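Local structure of tubulin-like protein CetZ2 (Haloferax volcanii, 4B45) at residues V144-S149 with E326-R331; V190-A195 with G301-E306; V268-A271 with T276-R279. The protein binds and probably hydrolyses GTP and takes part in the control of cell shape as an archaeal tubulin-like cytoskeletal protein. All coordinates share one frame; numbering follows the deposited sequence.

Interaction 1. Residues V144-S149 with E326-R331; sequences VNAGRS and ESFMER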
loop_
_atom_site.group_PDB
_atom_site.type_symbol
_atom_site.label_atom_id
_atom_site.label_comp_id
_atom_site.label_asym_id
_atom_site.label_seq_id
_atom_site.Cartn_x
_atom_site.Cartn_y
_atom_site.Cartn_z
ATOM N N VAL A 144 -1.443 -8.204 18.729
ATOM C CA VAL A 144 -0.520 -9.344 18.751
ATOM C C VAL A 144 -0.386 -10.034 17.381
ATOM O O VAL A 144 0.725 -10.274 16.913
ATOM C CB VAL A 144 -0.917 -10.370 19.842
ATOM C CG1 VAL A 144 -0.197 -11.712 19.650
ATOM C CG2 VAL A 144 -0.629 -9.806 21.216
ATOM N N ASN A 145 -1.510 -10.332 16.734
ATOM C CA ASN A 145 -1.478 -10.857 15.367
ATOM C C ASN A 145 -0.659 -9.967 14.418
ATOM O O ASN A 145 0.150 -10.450 13.617
ATOM C CB ASN A 145 -2.904 -11.013 14.815
ATOM C CG ASN A 145 -3.615 -12.252 15.352
ATOM O OD1 ASN A 145 -2.998 -13.129 15.946
ATOM N ND2 ASN A 145 -4.922 -12.321 15.136
ATOM N N ALA A 146 -0.880 -8.662 14.503
ATOM C CA ALA A 146 -0.200 -7.724 13.625
ATOM C C ALA A 146 1.271 -7.610 13.969
ATOM O O ALA A 146 2.107 -7.473 13.078
ATOM C CB ALA A 146 -0.869 -6.354 13.674
ATOM N N GLY A 147 1.585 -7.674 15.259
ATOM C CA GLY A 147 2.964 -7.586 15.707
ATOM C C GLY A 147 3.802 -8.689 15.097
ATOM O O GLY A 147 4.821 -8.432 14.456
ATOM N N ARG A 148 3.355 -9.923 15.289
ATOM C CA ARG A 148 4.024 -11.092 14.735
ATOM C C ARG A 148 4.039 -11.083 13.208
ATOM O O ARG A 148 5.063 -11.364 12.580
ATOM C CB ARG A 148 3.322 -12.362 15.231
ATOM C CG ARG A 148 3.525 -12.617 16.704
ATOM C CD ARG A 148 2.554 -13.658 17.243
ATOM N NE ARG A 148 2.904 -14.029 18.612
ATOM C CZ ARG A 148 2.168 -14.813 19.396
ATOM N NH1 ARG A 148 1.019 -15.319 18.960
ATOM N NH2 ARG A 148 2.589 -15.091 20.622
ATOM N N SER A 149 2.891 -10.781 12.614
ATOM C CA SER A 149 2.776 -10.733 11.166
ATOM C C SER A 149 3.752 -9.712 10.563
ATOM O O SER A 149 4.478 -10.014 9.609
ATOM C CB SER A 149 1.340 -10.372 10.785
ATOM O OG SER A 149 1.128 -10.569 9.401
ATOM N N GLU A 326 7.028 2.093 16.675
ATOM C CA GLU A 326 7.594 1.739 17.965
ATOM C C GLU A 326 6.516 1.628 19.037
ATOM O O GLU A 326 6.550 0.724 19.871
ATOM C CB GLU A 326 8.651 2.753 18.374
ATOM C CG GLU A 326 9.830 2.804 17.416
ATOM C CD GLU A 326 10.678 4.051 17.607
ATOM O OE1 GLU A 326 10.178 5.022 18.218
ATOM O OE2 GLU A 326 11.841 4.054 17.152
ATOM N N SER A 327 5.561 2.553 19.014
ATOM C CA SER A 327 4.441 2.490 19.936
ATOM C C SER A 327 3.647 1.208 19.683
ATOM O O SER A 327 3.300 0.486 20.618
ATOM C CB SER A 327 3.547 3.720 19.782
ATOM O OG SER A 327 2.396 3.587 20.585
ATOM N N PHE A 328 3.391 0.921 18.410
ATOM C CA PHE A 328 2.642 -0.271 18.036
ATOM C C PHE A 328 3.299 -1.559 18.549
ATOM O O PHE A 328 2.641 -2.388 19.172
ATOM C CB PHE A 328 2.415 -0.342 16.514
ATOM C CG PHE A 328 2.046 -1.716 16.030
ATOM C CD1 PHE A 328 0.819 -2.274 16.356
ATOM C CD2 PHE A 328 2.942 -2.468 15.286
ATOM C CE1 PHE A 328 0.487 -3.556 15.939
ATOM C CE2 PHE A 328 2.610 -3.751 14.857
ATOM C CZ PHE A 328 1.381 -4.295 15.197
ATOM N N MET A 329 4.593 -1.726 18.291
ATOM C CA MET A 329 5.312 -2.909 18.760
ATOM C C MET A 329 5.345 -3.006 20.289
ATOM O O MET A 329 5.267 -4.097 20.856
ATOM C CB MET A 329 6.739 -2.944 18.190
ATOM C CG MET A 329 6.808 -3.114 16.680
ATOM S SD MET A 329 5.953 -4.580 16.050
ATOM C CE MET A 329 7.230 -5.834 16.184
ATOM N N GLU A 330 5.458 -1.861 20.948
ATOM C CA GLU A 330 5.523 -1.799 22.405
ATOM C C GLU A 330 4.259 -2.346 23.070
ATOM O O GLU A 330 4.337 -3.119 24.029
ATOM C CB GLU A 330 5.783 -0.356 22.855
ATOM C CG GLU A 330 5.781 -0.136 24.362
ATOM C CD GLU A 330 5.986 1.328 24.742
ATOM O OE1 GLU A 330 6.508 2.101 23.903
ATOM O OE2 GLU A 330 5.629 1.707 25.880
ATOM N N ARG A 331 3.094 -1.959 22.564
ATOM C CA ARG A 331 1.848 -2.406 23.175
ATOM C C ARG A 331 1.637 -3.877 22.862
ATOM O O ARG A 331 1.141 -4.635 23.688
ATOM C CB ARG A 331 0.667 -1.591 22.660
ATOM C CG ARG A 331 0.916 -0.086 22.626
ATOM C CD ARG A 331 0.565 0.599 23.938
ATOM N NE ARG A 331 0.992 2.000 23.958
ATOM C CZ ARG A 331 0.414 2.983 23.265
ATOM N NH1 ARG A 331 -0.627 2.732 22.475
ATOM N NH2 ARG A 331 0.883 4.224 23.360
#
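Phe328 turns its CG anti to the backbone N (chi1 162°), which carries the ring out from helix 323-340 to Ala146 and Gly147. Met329, next in sequence, has its CG anti to the carbonyl carbon instead, and further bends at chi2 and chi3 fold the thioether round until its methyl points at the same helix, 140-156. The ring comes in edge first. Its far corner, CZ, lies 3.4 Å from Ala146 CB and 3.4 Å from Gly147 N, with both atoms close to the ring plane and the carbonyl carbon of Ala146 in that plane as well. The two flanking ring carbons follow: CE1 of Phe328 is 3.8 Å from Ala146 CB, and CE2 of Phe328 is 3.9 Å from Gly147 CA. Met329 CE makes a looser van der Waals approach of 3.9 Å to Gly147 O. The short helical segments cross at -116° with their axes 9.5 Å apart, and the backbones come nearest where Gly147 CA sits 6.1 Å from Met329 CA.

Gln143 and Leu150, one turn to each end along helix 140-156, also touch the Phe328 ring. Asn145, whose CB points away from helix 323-340, faces the nucleotide site: its ND2 donates to the carbonyl oxygens of Gly66 and Gly104, and the side chain of Ala146 is about 7 Å from the bound GTPγS. The contact therefore seats the last helix of the C-terminal domain against a helix of the GTPase domain that borders the site. With an aromatic edge, two methyls and glycine backbone as its material, the joint relies on close fit and dispersion, and no charge or polar pairing between the two segments fixes its direction.

Interaction 2. Residues V190-A195 with G301-E306; sequences VGLLLA and GDFPLE
Phe303 reaches from strand 298-304 toward helix 175-196, and its CZ meets Ala195 CB at 3.8 Å in an apolar contact. The methyl approaches the ring obliquely. Leu192, one turn earlier on the helix, brings its CD2 to 4.1 Å from Phe303 CE2, the two side chains crossing at about a right angle. The same methyl branch is 4.4 Å from Leu305 CD2, a more distant touch that nevertheless joins the three side chains into one cluster. Within the 301-306 segment, Leu305 CD2 sits over the centre of the Phe303 ring, 3.6 Å above its plane, a CH-pi type of packing that covers one face.

Helix 175-196 is the long central helix of the tubulin/FtsZ fold, which runs from the GTPase domain, where its Asn183 binds GTP, to the C-terminal domain. Its last turns here meet the outermost strand of the sheet.

A second kind of contact is ring against backbone. Phe303 CE2 lies 3.5 Å from Leu192 O, an oblique van der Waals approach to the helix backbone. The CG of Phe303, anti to the backbone N (chi1 -174°), continues the direction of CB toward the helix. An alanine in place of Phe303 would probably open a gap between strand and helix, leaving Ala195 CB and Leu192 CD2 without their aromatic partner and the Leu305 methyl without the ring face it packs on.

The strand itself is held by backbone hydrogen bonds to strand 263-272: Phe303 pairs with Ile270 and Gly272, and Leu305 also bonds to Gly272. The Phe303 side chain touches Val269 and Ala271 of that strand as well.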
loop_
_atom_site.group_PDB
_atom_site.type_symbol
_atom_site.label_atom_id
_atom_site.label_comp_id
_atom_site.label_asym_id
_atom_site.label_seq_id
_atom_site.Cartn_x
_atom_site.Cartn_y
_atom_site.Cartn_z
ATOM N N VAL A 190 -1.727 4.464 -4.110
ATOM C CA VAL A 190 -0.975 3.352 -4.682
ATOM C C VAL A 190 -1.165 3.299 -6.190
ATOM O O VAL A 190 -0.197 3.153 -6.939
ATOM C CB VAL A 190 -1.363 2.017 -4.025
ATOM C CG1 VAL A 190 -0.666 0.842 -4.720
ATOM C CG2 VAL A 190 -1.014 2.048 -2.539
ATOM N N GLY A 191 -2.412 3.451 -6.629
ATOM C CA GLY A 191 -2.734 3.462 -8.046
ATOM C C GLY A 191 -1.928 4.485 -8.836
ATOM O O GLY A 191 -1.434 4.180 -9.925
ATOM N N LEU A 192 -1.792 5.699 -8.291
ATOM C CA LEU A 192 -1.051 6.756 -8.960
ATOM C C LEU A 192 0.419 6.384 -9.006
ATOM O O LEU A 192 1.098 6.642 -9.993
ATOM C CB LEU A 192 -1.222 8.101 -8.232
ATOM C CG LEU A 192 -2.569 8.793 -8.417
ATOM C CD1 LEU A 192 -2.656 10.057 -7.559
ATOM C CD2 LEU A 192 -2.854 9.099 -9.881
ATOM N N LEU A 193 0.910 5.785 -7.926
ATOM C CA LEU A 193 2.296 5.336 -7.892
ATOM C C LEU A 193 2.547 4.290 -8.974
ATOM O O LEU A 193 3.559 4.333 -9.677
ATOM C CB LEU A 193 2.627 4.764 -6.523
ATOM C CG LEU A 193 4.008 4.129 -6.400
ATOM C CD1 LEU A 193 5.037 5.218 -6.304
ATOM C CD2 LEU A 193 4.085 3.194 -5.193
ATOM N N LEU A 194 1.610 3.356 -9.110
ATOM C CA LEU A 194 1.695 2.328 -10.129
ATOM C C LEU A 194 1.525 2.909 -11.522
ATOM O O LEU A 194 2.163 2.452 -12.473
ATOM C CB LEU A 194 0.630 1.248 -9.883
ATOM C CG LEU A 194 0.705 0.477 -8.560
ATOM C CD1 LEU A 194 -0.514 -0.439 -8.397
ATOM C CD2 LEU A 194 1.996 -0.327 -8.469
ATOM N N ALA A 195 0.668 3.918 -11.651
ATOM C CA ALA A 195 0.374 4.489 -12.963
ATOM C C ALA A 195 1.506 5.353 -13.535
ATOM O O ALA A 195 1.668 5.444 -14.761
ATOM C CB ALA A 195 -0.908 5.297 -12.909
ATOM N N GLY A 301 10.837 12.304 -10.097
ATOM C CA GLY A 301 10.330 12.327 -11.453
ATOM C C GLY A 301 8.969 12.980 -11.476
ATOM O O GLY A 301 8.342 13.161 -10.430
ATOM N N ASP A 302 8.504 13.338 -12.663
ATOM C CA ASP A 302 7.209 13.996 -12.783
ATOM C C ASP A 302 6.223 13.119 -13.535
ATOM O O ASP A 302 6.593 12.412 -14.467
ATOM C CB ASP A 302 7.345 15.360 -13.472
ATOM C CG ASP A 302 8.165 16.346 -12.655
ATOM O OD1 ASP A 302 8.531 16.005 -11.502
ATOM O OD2 ASP A 302 8.450 17.454 -13.171
ATOM N N PHE A 303 4.967 13.188 -13.112
ATOM C CA PHE A 303 3.871 12.416 -13.687
ATOM C C PHE A 303 2.922 13.399 -14.374
ATOM O O PHE A 303 2.071 14.007 -13.720
ATOM C CB PHE A 303 3.155 11.678 -12.551
ATOM C CG PHE A 303 2.079 10.715 -12.990
ATOM C CD1 PHE A 303 1.747 10.547 -14.330
ATOM C CD2 PHE A 303 1.384 9.976 -12.035
ATOM C CE1 PHE A 303 0.747 9.649 -14.713
ATOM C CE2 PHE A 303 0.386 9.078 -12.406
ATOM C CZ PHE A 303 0.067 8.914 -13.750
ATOM N N PRO A 304 3.062 13.566 -15.694
ATOM C CA PRO A 304 2.156 14.459 -16.429
ATOM C C PRO A 304 0.738 13.889 -16.564
ATOM O O PRO A 304 0.560 12.827 -17.158
ATOM C CB PRO A 304 2.816 14.568 -17.810
ATOM C CG PRO A 304 4.229 14.121 -17.606
ATOM C CD PRO A 304 4.153 13.069 -16.550
ATOM N N LEU A 305 -0.251 14.581 -16.003
ATOM C CA LEU A 305 -1.644 14.165 -16.141
ATOM C C LEU A 305 -2.618 15.350 -16.150
ATOM O O LEU A 305 -2.302 16.427 -15.645
ATOM C CB LEU A 305 -2.018 13.143 -15.057
ATOM C CG LEU A 305 -1.647 13.453 -13.604
ATOM C CD1 LEU A 305 -2.565 14.504 -12.995
ATOM C CD2 LEU A 305 -1.673 12.189 -12.770
ATOM N N GLU A 306 -3.798 15.147 -16.731
ATOM C CA GLU A 306 -4.816 16.186 -16.758
ATOM C C GLU A 306 -5.402 16.383 -15.359
ATOM O O GLU A 306 -5.837 15.424 -14.703
ATOM C CB GLU A 306 -5.925 15.849 -17.759
ATOM C CG GLU A 306 -7.055 16.869 -17.786
ATOM C CD GLU A 306 -8.152 16.530 -18.786
ATOM O OE1 GLU A 306 -8.102 15.434 -19.384
ATOM O OE2 GLU A 306 -9.062 17.368 -18.975
#

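Interaction 3. Residues V268-A271 with T276-R279; sequences VVIA and TIPR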
loop_
_atom_site.group_PDB
_atom_site.type_symbol
_atom_site.label_atom_id
_atom_site.label_comp_id
_atom_site.label_asym_id
_atom_site.label_seq_id
_atom_site.Cartn_x
_atom_site.Cartn_y
_atom_site.Cartn_z
ATOM N N VAL A 268 10.272 11.020 -5.066
ATOM C CA VAL A 268 9.395 12.172 -5.094
ATOM C C VAL A 268 8.793 12.351 -6.472
ATOM O O VAL A 268 9.497 12.606 -7.450
ATOM C CB VAL A 268 10.157 13.442 -4.734
ATOM C CG1 VAL A 268 9.200 14.616 -4.642
ATOM C CG2 VAL A 268 10.918 13.225 -3.437
ATOM N N VAL A 269 7.479 12.214 -6.537
ATOM C CA VAL A 269 6.765 12.371 -7.785
ATOM C C VAL A 269 5.877 13.590 -7.616
ATOM O O VAL A 269 5.080 13.672 -6.678
ATOM C CB VAL A 269 5.930 11.094 -8.137
ATOM C CG1 VAL A 269 5.149 11.270 -9.442
ATOM C CG2 VAL A 269 6.827 9.870 -8.236
ATOM N N ILE A 270 6.058 14.559 -8.500
ATOM C CA ILE A 270 5.150 15.689 -8.591
ATOM C C ILE A 270 4.245 15.407 -9.773
ATOM O O ILE A 270 4.722 15.198 -10.895
ATOM C CB ILE A 270 5.904 17.005 -8.852
ATOM C CG1 ILE A 270 6.959 17.229 -7.772
ATOM C CG2 ILE A 270 4.938 18.178 -8.944
ATOM C CD1 ILE A 270 6.426 17.088 -6.383
ATOM N N ALA A 271 2.941 15.382 -9.523
ATOM C CA ALA A 271 1.977 15.094 -10.576
ATOM C C ALA A 271 1.138 16.318 -10.939
ATOM O O ALA A 271 0.781 17.127 -10.075
ATOM C CB ALA A 271 1.068 13.929 -10.151
ATOM N N THR A 276 2.280 23.618 -15.685
ATOM C CA THR A 276 2.056 24.230 -14.379
ATOM C C THR A 276 3.126 23.873 -13.338
ATOM O O THR A 276 3.206 24.485 -12.269
ATOM C CB THR A 276 0.663 23.860 -13.825
ATOM O OG1 THR A 276 0.667 22.506 -13.347
ATOM C CG2 THR A 276 -0.404 24.028 -14.910
ATOM N N ILE A 277 3.949 22.887 -13.654
ATOM C CA ILE A 277 4.963 22.395 -12.720
ATOM C C ILE A 277 6.286 23.143 -12.887
ATOM O O ILE A 277 6.978 22.955 -13.893
ATOM C CB ILE A 277 5.206 20.904 -12.959
ATOM C CG1 ILE A 277 3.889 20.125 -12.815
ATOM C CG2 ILE A 277 6.266 20.372 -12.013
ATOM C CD1 ILE A 277 4.069 18.624 -12.652
ATOM N N PRO A 278 6.641 23.991 -11.900
ATOM C CA PRO A 278 7.815 24.863 -12.005
ATOM C C PRO A 278 9.128 24.140 -11.729
ATOM O O PRO A 278 9.215 23.336 -10.799
ATOM C CB PRO A 278 7.568 25.917 -10.922
ATOM C CG PRO A 278 6.698 25.219 -9.899
ATOM C CD PRO A 278 5.876 24.218 -10.658
ATOM N N ARG A 279 10.145 24.447 -12.531
ATOM C CA ARG A 279 11.462 23.848 -12.374
ATOM C C ARG A 279 12.035 24.084 -10.981
ATOM O O ARG A 279 12.528 23.162 -10.337
ATOM C CB ARG A 279 12.425 24.422 -13.419
ATOM C CG ARG A 279 13.872 24.008 -13.213
ATOM C CD ARG A 279 14.760 24.579 -14.310
ATOM N NE ARG A 279 16.153 24.221 -14.086
ATOM C CZ ARG A 279 17.155 24.617 -14.864
ATOM N NH1 ARG A 279 16.914 25.389 -15.914
ATOM N NH2 ARG A 279 18.399 24.247 -14.582
#
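Ile270 and Ile277 meet branch to branch. The CG2 methyl of Ile270 is 3.8 Å from Ile277 CD1, and 4.0 Å from Ile277 CG2, so a single methyl fits against two methyls of its partner while the side chains cross obliquely. Ile277 keeps CG1 anti to its carbonyl carbon and extends the chain beyond (chi2 -164°), which carries CD1 past the side chain of Ile270 to its backbone: this methyl lies 3.9 Å from Ile270 O and 4.1 Å from Ala271 C.

The CG1 arm of Ile270 leads elsewhere, and the residue also packs on Val243 and Thr247 of helix 240-252 and on Val282 of helix 279-293, a neighbour that Ile277 touches too. The arrangement lies in a beta-alpha-beta crossover: strand 263-272 leads through this loop into helix 279-293, and the chain returns as strand 298-304, parallel to the first and beside it. The connecting loop turns back so that Ile277 lies against the strand near its end.

Further out, Pro278 occupies the N-cap position of the helix and rests on Ile240 and Val243. Thr276 OG1 bonds to Glu273 O, and the carbonyl oxygen of Thr276 accepts from Asn239 ND2.

How the interactions relate
All three contacts are largely buried and apolar, but they serve different places in the fold. Interaction 1 stands apart, its centre 32 Å from that of interaction 2 and 37 Å from that of interaction 3, across the middle of the chain; it joins two helices from different domains near the nucleotide. Interactions 2 and 3 touch and share a sheet, since strands 298-304 and 263-272 are neighbours. Both aromatic contacts set a phenylalanine against helix backbone and an alanine methyl, edge-on in interaction 1 and obliquely in interaction 2. Interaction 3 is local and purely aliphatic between side chains. Interaction 2 is wholly buried, while interactions 1 and 3 each include one partly exposed residue.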